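Local structure of fimbrin (1RT8) at residues K164-W169 and F254-F259; A177-T182 and G193-V198; E11-E16 and P248-A253; N59-D64 and W125-R130. The protein binds and crosslinks actin filaments, and associates with actin structures that build and maintain cell polarity, with further roles in cytokinesis, mating and spore formation. All coordinates share one frame; numbering follows the deposited sequence.

Interaction 1 of 4, residues K164-W169 and F254-F259; sequences KILLRW and FVAHLF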
# COMPACT_ATOMS: atom_id res chain seq x y z
N LYS A 164 7.47 -12.85 -2.13
CA LYS A 164 6.94 -14.02 -2.81
C LYS A 164 7.09 -14.03 -4.32
O LYS A 164 6.75 -15.01 -4.99
CB LYS A 164 5.48 -14.23 -2.40
CG LYS A 164 5.37 -14.66 -0.94
CD LYS A 164 3.93 -14.79 -0.47
CE LYS A 164 3.89 -15.08 1.02
NZ LYS A 164 2.50 -15.20 1.53
N ILE A 165 7.62 -12.94 -4.86
CA ILE A 165 7.86 -12.86 -6.29
C ILE A 165 9.36 -13.09 -6.51
O ILE A 165 9.77 -13.75 -7.47
CB ILE A 165 7.48 -11.48 -6.86
CG1 ILE A 165 5.95 -11.32 -6.85
CG2 ILE A 165 8.02 -11.32 -8.28
CD1 ILE A 165 5.48 -9.96 -7.32
N LEU A 166 10.16 -12.56 -5.61
CA LEU A 166 11.61 -12.68 -5.71
C LEU A 166 12.14 -14.08 -5.34
O LEU A 166 13.08 -14.56 -5.97
CB LEU A 166 12.27 -11.60 -4.85
CG LEU A 166 12.07 -10.17 -5.36
CD1 LEU A 166 12.61 -9.15 -4.36
CD2 LEU A 166 12.78 -10.02 -6.71
N LEU A 167 11.53 -14.73 -4.36
CA LEU A 167 11.96 -16.06 -3.95
C LEU A 167 11.82 -17.06 -5.09
O LEU A 167 12.74 -17.85 -5.34
CB LEU A 167 11.16 -16.55 -2.74
CG LEU A 167 11.55 -15.87 -1.43
CD1 LEU A 167 10.64 -16.36 -0.31
CD2 LEU A 167 13.01 -16.16 -1.11
N ARG A 168 10.69 -17.04 -5.77
CA ARG A 168 10.46 -17.94 -6.90
C ARG A 168 11.52 -17.65 -7.98
O ARG A 168 12.07 -18.56 -8.59
CB ARG A 168 9.06 -17.72 -7.49
CG ARG A 168 7.91 -17.94 -6.51
CD ARG A 168 6.55 -17.99 -7.26
NE ARG A 168 5.42 -18.20 -6.35
CZ ARG A 168 4.14 -18.18 -6.71
NH1 ARG A 168 3.80 -17.96 -7.97
NH2 ARG A 168 3.19 -18.37 -5.80
N TRP A 169 11.79 -16.37 -8.19
CA TRP A 169 12.78 -15.93 -9.18
C TRP A 169 14.17 -16.43 -8.81
O TRP A 169 14.84 -17.10 -9.60
CB TRP A 169 12.78 -14.41 -9.25
CG TRP A 169 13.83 -13.83 -10.15
CD1 TRP A 169 13.81 -13.79 -11.52
CD2 TRP A 169 15.05 -13.18 -9.75
NE1 TRP A 169 14.93 -13.15 -11.99
CE2 TRP A 169 15.70 -12.77 -10.93
CE3 TRP A 169 15.64 -12.91 -8.51
CZ2 TRP A 169 16.93 -12.10 -10.91
CZ3 TRP A 169 16.86 -12.25 -8.49
CH2 TRP A 169 17.49 -11.85 -9.68
N PHE A 254 18.43 -5.60 -1.67
CA PHE A 254 19.53 -5.99 -2.54
C PHE A 254 18.98 -6.86 -3.67
O PHE A 254 19.16 -6.56 -4.85
CB PHE A 254 20.58 -6.76 -1.74
CG PHE A 254 21.67 -7.37 -2.57
CD1 PHE A 254 22.69 -6.58 -3.10
CD2 PHE A 254 21.70 -8.74 -2.81
CE1 PHE A 254 23.73 -7.15 -3.85
CE2 PHE A 254 22.73 -9.32 -3.56
CZ PHE A 254 23.75 -8.52 -4.07
N VAL A 255 18.30 -7.95 -3.30
CA VAL A 255 17.73 -8.87 -4.28
C VAL A 255 16.72 -8.19 -5.21
O VAL A 255 16.64 -8.50 -6.40
CB VAL A 255 17.02 -10.07 -3.60
CG1 VAL A 255 16.34 -10.94 -4.65
CG2 VAL A 255 18.03 -10.88 -2.81
N ALA A 256 15.94 -7.26 -4.67
CA ALA A 256 14.94 -6.56 -5.47
C ALA A 256 15.60 -5.78 -6.60
O ALA A 256 15.19 -5.88 -7.76
CB ALA A 256 14.12 -5.62 -4.58
N HIS A 257 16.62 -5.00 -6.26
CA HIS A 257 17.31 -4.19 -7.26
C HIS A 257 17.98 -5.06 -8.33
O HIS A 257 17.98 -4.72 -9.52
CB HIS A 257 18.34 -3.30 -6.58
CG HIS A 257 19.08 -2.41 -7.52
ND1 HIS A 257 20.26 -2.78 -8.14
CD2 HIS A 257 18.79 -1.17 -8.00
CE1 HIS A 257 20.66 -1.82 -8.95
NE2 HIS A 257 19.78 -0.83 -8.88
N LEU A 258 18.56 -6.17 -7.90
CA LEU A 258 19.23 -7.09 -8.81
C LEU A 258 18.20 -7.63 -9.80
O LEU A 258 18.50 -7.84 -10.98
CB LEU A 258 19.85 -8.24 -8.02
CG LEU A 258 20.66 -9.27 -8.81
CD1 LEU A 258 21.84 -8.57 -9.50
CD2 LEU A 258 21.16 -10.35 -7.86
N PHE A 259 16.99 -7.83 -9.31
CA PHE A 259 15.90 -8.34 -10.13
C PHE A 259 15.42 -7.30 -11.13
O PHE A 259 15.05 -7.63 -12.25
CB PHE A 259 14.73 -8.76 -9.25
CG PHE A 259 13.48 -9.08 -10.01
CD1 PHE A 259 13.31 -10.32 -10.62
CD2 PHE A 259 12.47 -8.14 -10.12
CE1 PHE A 259 12.15 -10.62 -11.32
CE2 PHE A 259 11.29 -8.44 -10.82
CZ PHE A 259 11.14 -9.68 -11.42

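Interaction 2 of 4, residues A177-T182 and G193-V198; sequences ANWPRT and GENYTV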
# COMPACT_ATOMS: atom_id res chain seq x y z
N ALA A 177 21.04 -23.28 -12.35
CA ALA A 177 22.48 -23.39 -12.13
C ALA A 177 22.83 -24.76 -11.52
O ALA A 177 23.96 -25.00 -11.12
CB ALA A 177 22.96 -22.27 -11.21
N ASN A 178 21.83 -25.64 -11.46
CA ASN A 178 22.03 -26.97 -10.90
C ASN A 178 22.71 -26.89 -9.53
O ASN A 178 23.67 -27.61 -9.26
CB ASN A 178 22.88 -27.82 -11.86
CG ASN A 178 22.19 -28.05 -13.19
OD1 ASN A 178 21.10 -28.62 -13.25
ND2 ASN A 178 22.83 -27.62 -14.27
N TRP A 179 22.20 -26.00 -8.69
CA TRP A 179 22.73 -25.79 -7.35
C TRP A 179 21.78 -26.50 -6.36
O TRP A 179 20.57 -26.28 -6.39
CB TRP A 179 22.81 -24.28 -7.08
CG TRP A 179 23.54 -23.87 -5.84
CD1 TRP A 179 23.02 -23.20 -4.77
CD2 TRP A 179 24.92 -24.12 -5.52
NE1 TRP A 179 23.98 -23.01 -3.81
CE2 TRP A 179 25.16 -23.57 -4.24
CE3 TRP A 179 25.98 -24.76 -6.18
CZ2 TRP A 179 26.41 -23.64 -3.61
CZ3 TRP A 179 27.23 -24.83 -5.55
CH2 TRP A 179 27.42 -24.27 -4.28
N PRO A 180 22.31 -27.36 -5.49
CA PRO A 180 21.52 -28.11 -4.51
C PRO A 180 20.83 -27.27 -3.43
O PRO A 180 19.98 -27.78 -2.69
CB PRO A 180 22.53 -29.07 -3.89
CG PRO A 180 23.61 -29.17 -4.94
CD PRO A 180 23.73 -27.76 -5.41
N ARG A 181 21.19 -26.00 -3.32
CA ARG A 181 20.57 -25.14 -2.32
C ARG A 181 19.38 -24.38 -2.84
O ARG A 181 19.30 -24.03 -4.01
CB ARG A 181 21.60 -24.17 -1.74
CG ARG A 181 22.67 -24.88 -0.93
CD ARG A 181 23.58 -23.92 -0.24
NE ARG A 181 22.90 -23.11 0.77
CZ ARG A 181 23.52 -22.23 1.54
NH1 ARG A 181 24.83 -22.05 1.41
NH2 ARG A 181 22.84 -21.51 2.42
N THR A 182 18.43 -24.12 -1.95
CA THR A 182 17.25 -23.39 -2.32
C THR A 182 17.10 -22.25 -1.33
O THR A 182 17.65 -22.30 -0.23
CB THR A 182 16.02 -24.33 -2.30
OG1 THR A 182 15.09 -23.92 -3.30
CG2 THR A 182 15.36 -24.33 -0.92
N GLY A 193 26.71 -16.09 1.69
CA GLY A 193 27.19 -15.63 0.40
C GLY A 193 27.25 -16.63 -0.74
O GLY A 193 27.55 -16.24 -1.87
N GLU A 194 26.96 -17.89 -0.47
CA GLU A 194 26.99 -18.93 -1.50
C GLU A 194 25.89 -18.79 -2.53
O GLU A 194 26.15 -18.80 -3.73
CB GLU A 194 26.90 -20.32 -0.87
CG GLU A 194 28.19 -20.82 -0.27
CD GLU A 194 28.11 -22.29 0.14
OE1 GLU A 194 27.05 -22.91 -0.07
OE2 GLU A 194 29.11 -22.81 0.67
N ASN A 195 24.64 -18.70 -2.08
CA ASN A 195 23.54 -18.58 -3.02
C ASN A 195 23.62 -17.33 -3.88
O ASN A 195 23.27 -17.35 -5.06
CB ASN A 195 22.21 -18.68 -2.27
CG ASN A 195 21.95 -20.09 -1.74
OD1 ASN A 195 22.43 -21.05 -2.33
ND2 ASN A 195 21.20 -20.21 -0.65
N TYR A 196 24.11 -16.24 -3.29
CA TYR A 196 24.27 -14.99 -4.03
C TYR A 196 25.32 -15.20 -5.13
O TYR A 196 25.11 -14.79 -6.28
CB TYR A 196 24.72 -13.87 -3.09
CG TYR A 196 23.61 -13.21 -2.29
CD1 TYR A 196 23.90 -12.61 -1.06
CD2 TYR A 196 22.30 -13.15 -2.76
CE1 TYR A 196 22.92 -11.97 -0.32
CE2 TYR A 196 21.29 -12.50 -2.02
CZ TYR A 196 21.62 -11.91 -0.80
OH TYR A 196 20.66 -11.26 -0.05
N THR A 197 26.44 -15.83 -4.78
CA THR A 197 27.51 -16.09 -5.74
C THR A 197 27.02 -16.92 -6.92
O THR A 197 27.32 -16.62 -8.07
CB THR A 197 28.69 -16.83 -5.07
OG1 THR A 197 29.29 -15.98 -4.10
CG2 THR A 197 29.73 -17.22 -6.11
N VAL A 198 26.26 -17.98 -6.65
CA VAL A 198 25.74 -18.82 -7.72
C VAL A 198 24.74 -18.02 -8.56
O VAL A 198 24.74 -18.09 -9.79
CB VAL A 198 25.05 -20.09 -7.15
CG1 VAL A 198 24.43 -20.90 -8.27
CG2 VAL A 198 26.08 -20.95 -6.41
O HOH W 1 19.83 -22.43 1.05

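Interaction 3 of 4, residues E11-E16 and P248-A253; sequences EEERRE and PKLNLA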
# COMPACT_ATOMS: atom_id res chain seq x y z
N GLU A 11 21.75 -0.09 13.39
CA GLU A 11 22.72 0.84 12.81
C GLU A 11 22.75 0.86 11.28
O GLU A 11 22.68 1.92 10.66
CB GLU A 11 24.13 0.52 13.31
CG GLU A 11 24.34 0.64 14.83
CD GLU A 11 23.46 -0.32 15.62
OE1 GLU A 11 23.26 -1.48 15.16
OE2 GLU A 11 22.95 0.07 16.70
N GLU A 12 22.87 -0.32 10.67
CA GLU A 12 22.95 -0.41 9.21
C GLU A 12 21.66 0.01 8.52
O GLU A 12 21.70 0.75 7.53
CB GLU A 12 23.32 -1.82 8.78
CG GLU A 12 24.64 -2.31 9.36
CD GLU A 12 25.51 -2.97 8.31
OE1 GLU A 12 26.03 -2.25 7.43
OE2 GLU A 12 25.68 -4.20 8.37
N GLU A 13 20.53 -0.46 9.02
CA GLU A 13 19.25 -0.11 8.43
C GLU A 13 19.14 1.41 8.36
O GLU A 13 18.82 1.98 7.31
CB GLU A 13 18.10 -0.69 9.25
CG GLU A 13 17.84 -2.15 8.97
CD GLU A 13 16.85 -2.76 9.94
OE1 GLU A 13 15.83 -2.11 10.25
OE2 GLU A 13 17.08 -3.91 10.38
N ARG A 14 19.43 2.07 9.47
CA ARG A 14 19.36 3.53 9.52
C ARG A 14 20.31 4.15 8.50
O ARG A 14 19.92 5.02 7.73
CB ARG A 14 19.71 4.04 10.92
CG ARG A 14 19.73 5.56 11.04
CD ARG A 14 19.85 5.99 12.49
NE ARG A 14 20.96 5.32 13.16
CZ ARG A 14 22.24 5.50 12.85
NH1 ARG A 14 22.58 6.33 11.88
NH2 ARG A 14 23.18 4.84 13.52
N ARG A 15 21.56 3.70 8.50
CA ARG A 15 22.55 4.23 7.58
C ARG A 15 22.14 4.05 6.13
O ARG A 15 22.05 5.01 5.37
CB ARG A 15 23.91 3.57 7.79
CG ARG A 15 25.00 4.11 6.87
CD ARG A 15 26.33 3.36 6.98
NE ARG A 15 26.98 3.51 8.28
CZ ARG A 15 26.67 2.81 9.36
NH1 ARG A 15 25.72 1.88 9.31
NH2 ARG A 15 27.33 3.01 10.50
N GLU A 16 21.89 2.80 5.74
CA GLU A 16 21.51 2.49 4.37
C GLU A 16 20.21 3.17 3.94
O GLU A 16 20.14 3.70 2.83
CB GLU A 16 21.40 0.97 4.18
CG GLU A 16 22.69 0.20 4.50
CD GLU A 16 23.92 0.81 3.84
OE1 GLU A 16 23.85 1.19 2.66
OE2 GLU A 16 24.97 0.90 4.51
N PRO A 248 17.04 -9.24 7.03
CA PRO A 248 15.91 -9.47 6.12
C PRO A 248 15.63 -8.31 5.16
O PRO A 248 15.39 -8.52 3.97
CB PRO A 248 14.74 -9.70 7.07
CG PRO A 248 15.38 -10.17 8.33
CD PRO A 248 16.60 -9.31 8.43
N LYS A 249 15.67 -7.09 5.69
CA LYS A 249 15.38 -5.90 4.91
C LYS A 249 16.46 -5.55 3.88
O LYS A 249 16.18 -5.43 2.69
CB LYS A 249 15.17 -4.71 5.84
CG LYS A 249 14.18 -4.98 6.97
CD LYS A 249 14.05 -3.77 7.88
CE LYS A 249 13.09 -4.03 9.02
NZ LYS A 249 13.08 -2.87 9.94
N LEU A 250 17.69 -5.38 4.35
CA LEU A 250 18.77 -5.02 3.44
C LEU A 250 19.00 -6.09 2.39
O LEU A 250 19.30 -5.77 1.24
CB LEU A 250 20.06 -4.76 4.23
CG LEU A 250 19.92 -3.63 5.27
CD1 LEU A 250 21.20 -3.50 6.08
CD2 LEU A 250 19.58 -2.33 4.56
N ASN A 251 18.84 -7.36 2.76
CA ASN A 251 19.04 -8.44 1.79
C ASN A 251 17.88 -8.47 0.79
O ASN A 251 18.09 -8.74 -0.39
CB ASN A 251 19.19 -9.79 2.49
CG ASN A 251 20.63 -10.08 2.90
OD1 ASN A 251 21.48 -10.39 2.06
ND2 ASN A 251 20.92 -9.97 4.20
N LEU A 252 16.67 -8.19 1.25
CA LEU A 252 15.53 -8.18 0.35
C LEU A 252 15.70 -7.05 -0.67
O LEU A 252 15.50 -7.24 -1.86
CB LEU A 252 14.23 -7.95 1.14
CG LEU A 252 12.96 -7.83 0.29
CD1 LEU A 252 12.62 -9.19 -0.30
CD2 LEU A 252 11.81 -7.32 1.15
N ALA A 253 16.08 -5.87 -0.19
CA ALA A 253 16.26 -4.72 -1.06
C ALA A 253 17.33 -5.02 -2.11
O ALA A 253 17.15 -4.72 -3.30
CB ALA A 253 16.63 -3.49 -0.24

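Interaction 4 of 4, residues N59-D64 and W125-R130; sequences NDSVPD and WQIIRR. With SO4 (sulfate ion), chain C.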
# COMPACT_ATOMS: atom_id res chain seq x y z
N ASN A 59 6.16 9.38 -2.99
CA ASN A 59 5.98 9.55 -4.43
C ASN A 59 7.07 8.87 -5.24
O ASN A 59 6.88 8.63 -6.44
CB ASN A 59 5.89 11.03 -4.81
CG ASN A 59 4.48 11.57 -4.71
OD1 ASN A 59 3.51 10.83 -4.92
ND2 ASN A 59 4.35 12.85 -4.41
N ASP A 60 8.21 8.58 -4.62
CA ASP A 60 9.28 7.88 -5.32
C ASP A 60 8.88 6.40 -5.36
O ASP A 60 9.05 5.73 -6.37
CB ASP A 60 10.62 8.03 -4.58
CG ASP A 60 11.73 7.20 -5.20
OD1 ASP A 60 12.20 6.23 -4.54
OD2 ASP A 60 12.15 7.50 -6.34
N SER A 61 8.34 5.90 -4.25
CA SER A 61 7.93 4.50 -4.18
C SER A 61 6.74 4.23 -5.09
O SER A 61 6.73 3.24 -5.81
CB SER A 61 7.57 4.11 -2.75
OG SER A 61 8.72 4.08 -1.93
N VAL A 62 5.73 5.09 -5.03
CA VAL A 62 4.54 4.93 -5.85
C VAL A 62 4.18 6.30 -6.43
O VAL A 62 3.44 7.08 -5.83
CB VAL A 62 3.35 4.38 -5.04
CG1 VAL A 62 2.12 4.27 -5.93
CG2 VAL A 62 3.71 3.02 -4.45
N PRO A 63 4.72 6.60 -7.61
CA PRO A 63 4.50 7.87 -8.30
C PRO A 63 3.06 8.39 -8.30
O PRO A 63 2.11 7.62 -8.49
CB PRO A 63 5.00 7.58 -9.71
CG PRO A 63 6.15 6.63 -9.45
CD PRO A 63 5.54 5.69 -8.43
N ASP A 64 2.91 9.69 -8.08
CA ASP A 64 1.60 10.36 -8.10
C ASP A 64 0.65 10.05 -6.95
O ASP A 64 -0.56 10.28 -7.06
CB ASP A 64 0.89 10.06 -9.43
CG ASP A 64 1.74 10.39 -10.63
OD1 ASP A 64 2.11 11.58 -10.80
OD2 ASP A 64 2.04 9.46 -11.41
N TRP A 125 10.95 2.09 6.10
CA TRP A 125 11.17 0.78 5.51
C TRP A 125 9.92 0.31 4.75
O TRP A 125 10.03 -0.20 3.62
CB TRP A 125 11.55 -0.25 6.59
CG TRP A 125 11.46 -1.66 6.11
CD1 TRP A 125 10.68 -2.65 6.64
CD2 TRP A 125 12.11 -2.24 4.97
NE1 TRP A 125 10.80 -3.80 5.89
CE2 TRP A 125 11.67 -3.57 4.86
CE3 TRP A 125 13.02 -1.75 4.02
CZ2 TRP A 125 12.11 -4.43 3.84
CZ3 TRP A 125 13.46 -2.61 3.01
CH2 TRP A 125 13.00 -3.93 2.93
N GLN A 126 8.74 0.50 5.33
CA GLN A 126 7.53 0.07 4.64
C GLN A 126 7.39 0.79 3.31
O GLN A 126 7.03 0.18 2.29
CB GLN A 126 6.28 0.32 5.50
CG GLN A 126 6.17 -0.56 6.75
CD GLN A 126 6.12 -2.06 6.42
OE1 GLN A 126 5.38 -2.49 5.53
NE2 GLN A 126 6.91 -2.85 7.15
N ILE A 127 7.69 2.10 3.30
CA ILE A 127 7.61 2.87 2.06
C ILE A 127 8.63 2.38 1.03
O ILE A 127 8.29 2.17 -0.14
CB ILE A 127 7.81 4.39 2.32
CG1 ILE A 127 6.68 4.91 3.23
CG2 ILE A 127 7.78 5.17 1.01
CD1 ILE A 127 6.78 6.38 3.58
N ILE A 128 9.88 2.17 1.47
CA ILE A 128 10.95 1.69 0.59
C ILE A 128 10.62 0.31 0.04
O ILE A 128 10.82 0.04 -1.15
CB ILE A 128 12.30 1.59 1.32
CG1 ILE A 128 12.85 2.99 1.62
CG2 ILE A 128 13.30 0.80 0.47
CD1 ILE A 128 14.16 2.97 2.37
N ARG A 129 10.11 -0.56 0.91
CA ARG A 129 9.74 -1.92 0.52
C ARG A 129 8.64 -1.91 -0.52
O ARG A 129 8.69 -2.67 -1.49
CB ARG A 129 9.31 -2.72 1.75
CG ARG A 129 8.67 -4.07 1.45
CD ARG A 129 8.46 -4.86 2.74
NE ARG A 129 7.79 -6.14 2.52
CZ ARG A 129 6.51 -6.26 2.19
NH1 ARG A 129 5.75 -5.18 2.04
NH2 ARG A 129 5.98 -7.47 2.03
N ARG A 130 7.64 -1.06 -0.33
CA ARG A 130 6.53 -0.97 -1.27
C ARG A 130 6.99 -0.55 -2.67
O ARG A 130 6.38 -0.93 -3.66
CB ARG A 130 5.47 0.02 -0.75
CG ARG A 130 4.34 0.34 -1.75
CD ARG A 130 3.56 -0.90 -2.14
NE ARG A 130 2.53 -0.62 -3.15
CZ ARG A 130 2.79 -0.30 -4.42
NH1 ARG A 130 4.04 -0.22 -4.86
NH2 ARG A 130 1.79 -0.05 -5.25
S SO4 C . 2.08 -7.55 2.26
O1 SO4 C . 3.24 -6.61 2.90
O2 SO4 C . 2.25 -7.41 0.83
O3 SO4 C . 2.21 -8.78 2.68
O4 SO4 C . 0.87 -6.88 2.66

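Interaction 1 of 4, residues K164-W169 and F254-F259
Two core helices of the second calponin-homology domain, 162-176 and 248-261, pack here through Leu-166, Trp-169 and Phe-259. Their local axes cross at 69° and come within 10.4 Å of each other. The centrepiece is a T-shaped pair: Phe-259 turns its edge to one face of the Trp-169 indole, with the planes at 85° to each other. Atom CD1 of Phe-259 sits above the indole, offset toward the rim and 3.4 Å from CE2 of Trp-169. Phe-259 CB makes a CH-pi contact over the same indole, 4.1 Å from the centroid of the six-membered ring and almost on its normal. The Trp-169 CG is anti to the backbone N (chi1 176°), which starts the indole out toward helix 248-261. In the all-helical calponin-homology fold this seam is buried and apolar, and no hydrogen bond crosses it. Leu-166 packs beside this pair, its CD2 3.4 Å from Phe-259 CB and its CD1 3.8 Å from Ala-256 CB. Val-255 CG1 touches both partners, lying 4.1 Å from Trp-169 CZ3 and equally far from Leu-166 CB. An alanine in place of Trp-169 would probably leave the Phe-259 edge without its aromatic face and open a gap beside Val-255 and Leu-258. The indole N-H is also tied beyond this seam: Trp-169 NE1 donates to Pro-263 O, just past the end of helix 248-261.

Interaction 2 of 4, residues A177-T182 and G193-V198
Trp-179 is gripped on both faces and along its edge: Val-198 CG2 lies over the centre of one face, 3.6 Å from the centroid of the six-membered ring in a CH-pi contact, and the next residue, Pro-180, puts CD against the opposite face. At the edge, Trp-179 NE1 donates to Asn-195 OD1 at 2.9 Å, meeting the amide almost head-on to its C=O although the N-H...OD1 angle is only 131°. The ring and amide planes stand nearly perpendicular. Arg-181 bends at its third torsion (chi3 64°), which turns NE out of line with the chain before it; its NH1 then forms a salt bridge with Glu-194 OE1 at 2.8 Å, reached in the guanidinium plane but from above the carboxylate. Asp-192 is a second acid on that NH1. A water accepts from Arg-181 NE and Asn-195 ND2 and donates to Thr-182 O; Asn-195 ND2 also bonds Asp-189 O. Deeper in, Ala-177 CB meets Val-198 CG1 at 3.6 Å. The contact follows a Schellman motif, with Asn-178 as the C-prime residue, that ends helix 162-176; the loop after it lies against the N-terminal part of helix 194-203 within the second calponin-homology domain.

Interaction 3 of 4, residues E11-E16 and P248-A253
The carboxylate of Glu-13 is met from above its plane by Lys-249: NZ donates to OE1 at 2.9 Å, about 41° out of the plane, in a salt bridge. The lysine does not touch by its tip alone, since its CD packs 3.6 Å from Glu-13 CD as the two side chains cross at about a right angle. Lys-249 also makes a cation-pi contact with Trp-125 of helix 117-131. This is the interface between the two calponin-homology domains of the first actin-binding region, where helix 11-25 at the start of one domain lies against helix 248-261 near the end of the other. The local axes run at 41° and approach to 10.4 Å. Lys-249 is extended beyond CG, which carries its ammonium out to the acid. The other oxygen, Glu-13 OE2, accepts from Asn-247 ND2, so both oxygens of this carboxylate are tied to the second domain. Glu-12 adds another link: its OE1 and OE2 bond the hydroxyls of Thr-239 and Thr-241. Next to these polar contacts Leu-250 points toward helix 11-25 and spreads its two methyls over successive turns. CD1 rests 3.8 Å from Glu-12 CB, while CD2 lies 3.8 Å from Glu-16 CB and 4.0 Å from Glu-16 CG.

Interaction 4 of 4, residues N59-D64 and W125-R130
Helix 52-61 comes to its end against the side of helix 117-131, with Ser-61 CA 6.3 Å from Ile-128 CA. Val-62 is the first residue to leave helical geometry, and the chain then runs on as a loop through Pro-63. Ser-61 still points at the neighbouring helix and donates from OG to the backbone Ile-127 O at 2.7 Å. The hydroxyl stands above the carbonyl plane, 61° out of it. Its OG is also 3.3 Å from Ile-127 CG2, and Leu-57 O, a turn earlier in its own helix, is a weak second partner. An alanine at Ser-61 would probably leave Ile-127 O without this donor and remove the one hydrogen bond between the two segments. Beside it, Val-62 lays CG2 over one face of the Arg-130 guanidinium, 3.3 Å from NH1. A bend at the second torsion of Arg-130 (chi2 60°) turns its CD aside, and its NE bonds Met-99 O. On another side of the helix, Arg-129 NH1 and NH2 each make a weak 3.0 Å bond to O1 of a sulfate ion, probably from the crystallisation liquor. Within the first calponin-homology domain Ile-128 packs on Phe-17 and His-20 of helix 11-25; toward the second domain, Arg-129 NH2 forms a salt bridge with Glu-163 of helix 162-176.

From the N terminus, interaction 3 opens at 11-16 and stays open while interaction 4 opens at 59-64 and closes at 125-130, nested within the first calponin-homology domain. The chain then enters the second domain, where interaction 1 opens at 164-169 and interaction 2 (177-182 with 193-198) closes inside it. At 248-253 interaction 3 closes, tying the two domains together, and interaction 1 closes directly after it, at 254-259 on the same helix, so these two loops cross. Packing links them: Leu-252 touches Leu-166 of interaction 1 and Trp-125 of interaction 4, and Tyr-196 of interaction 2 meets Val-255 and Phe-254. Helix 248-261 thus serves both its own domain's core and the seam to the first.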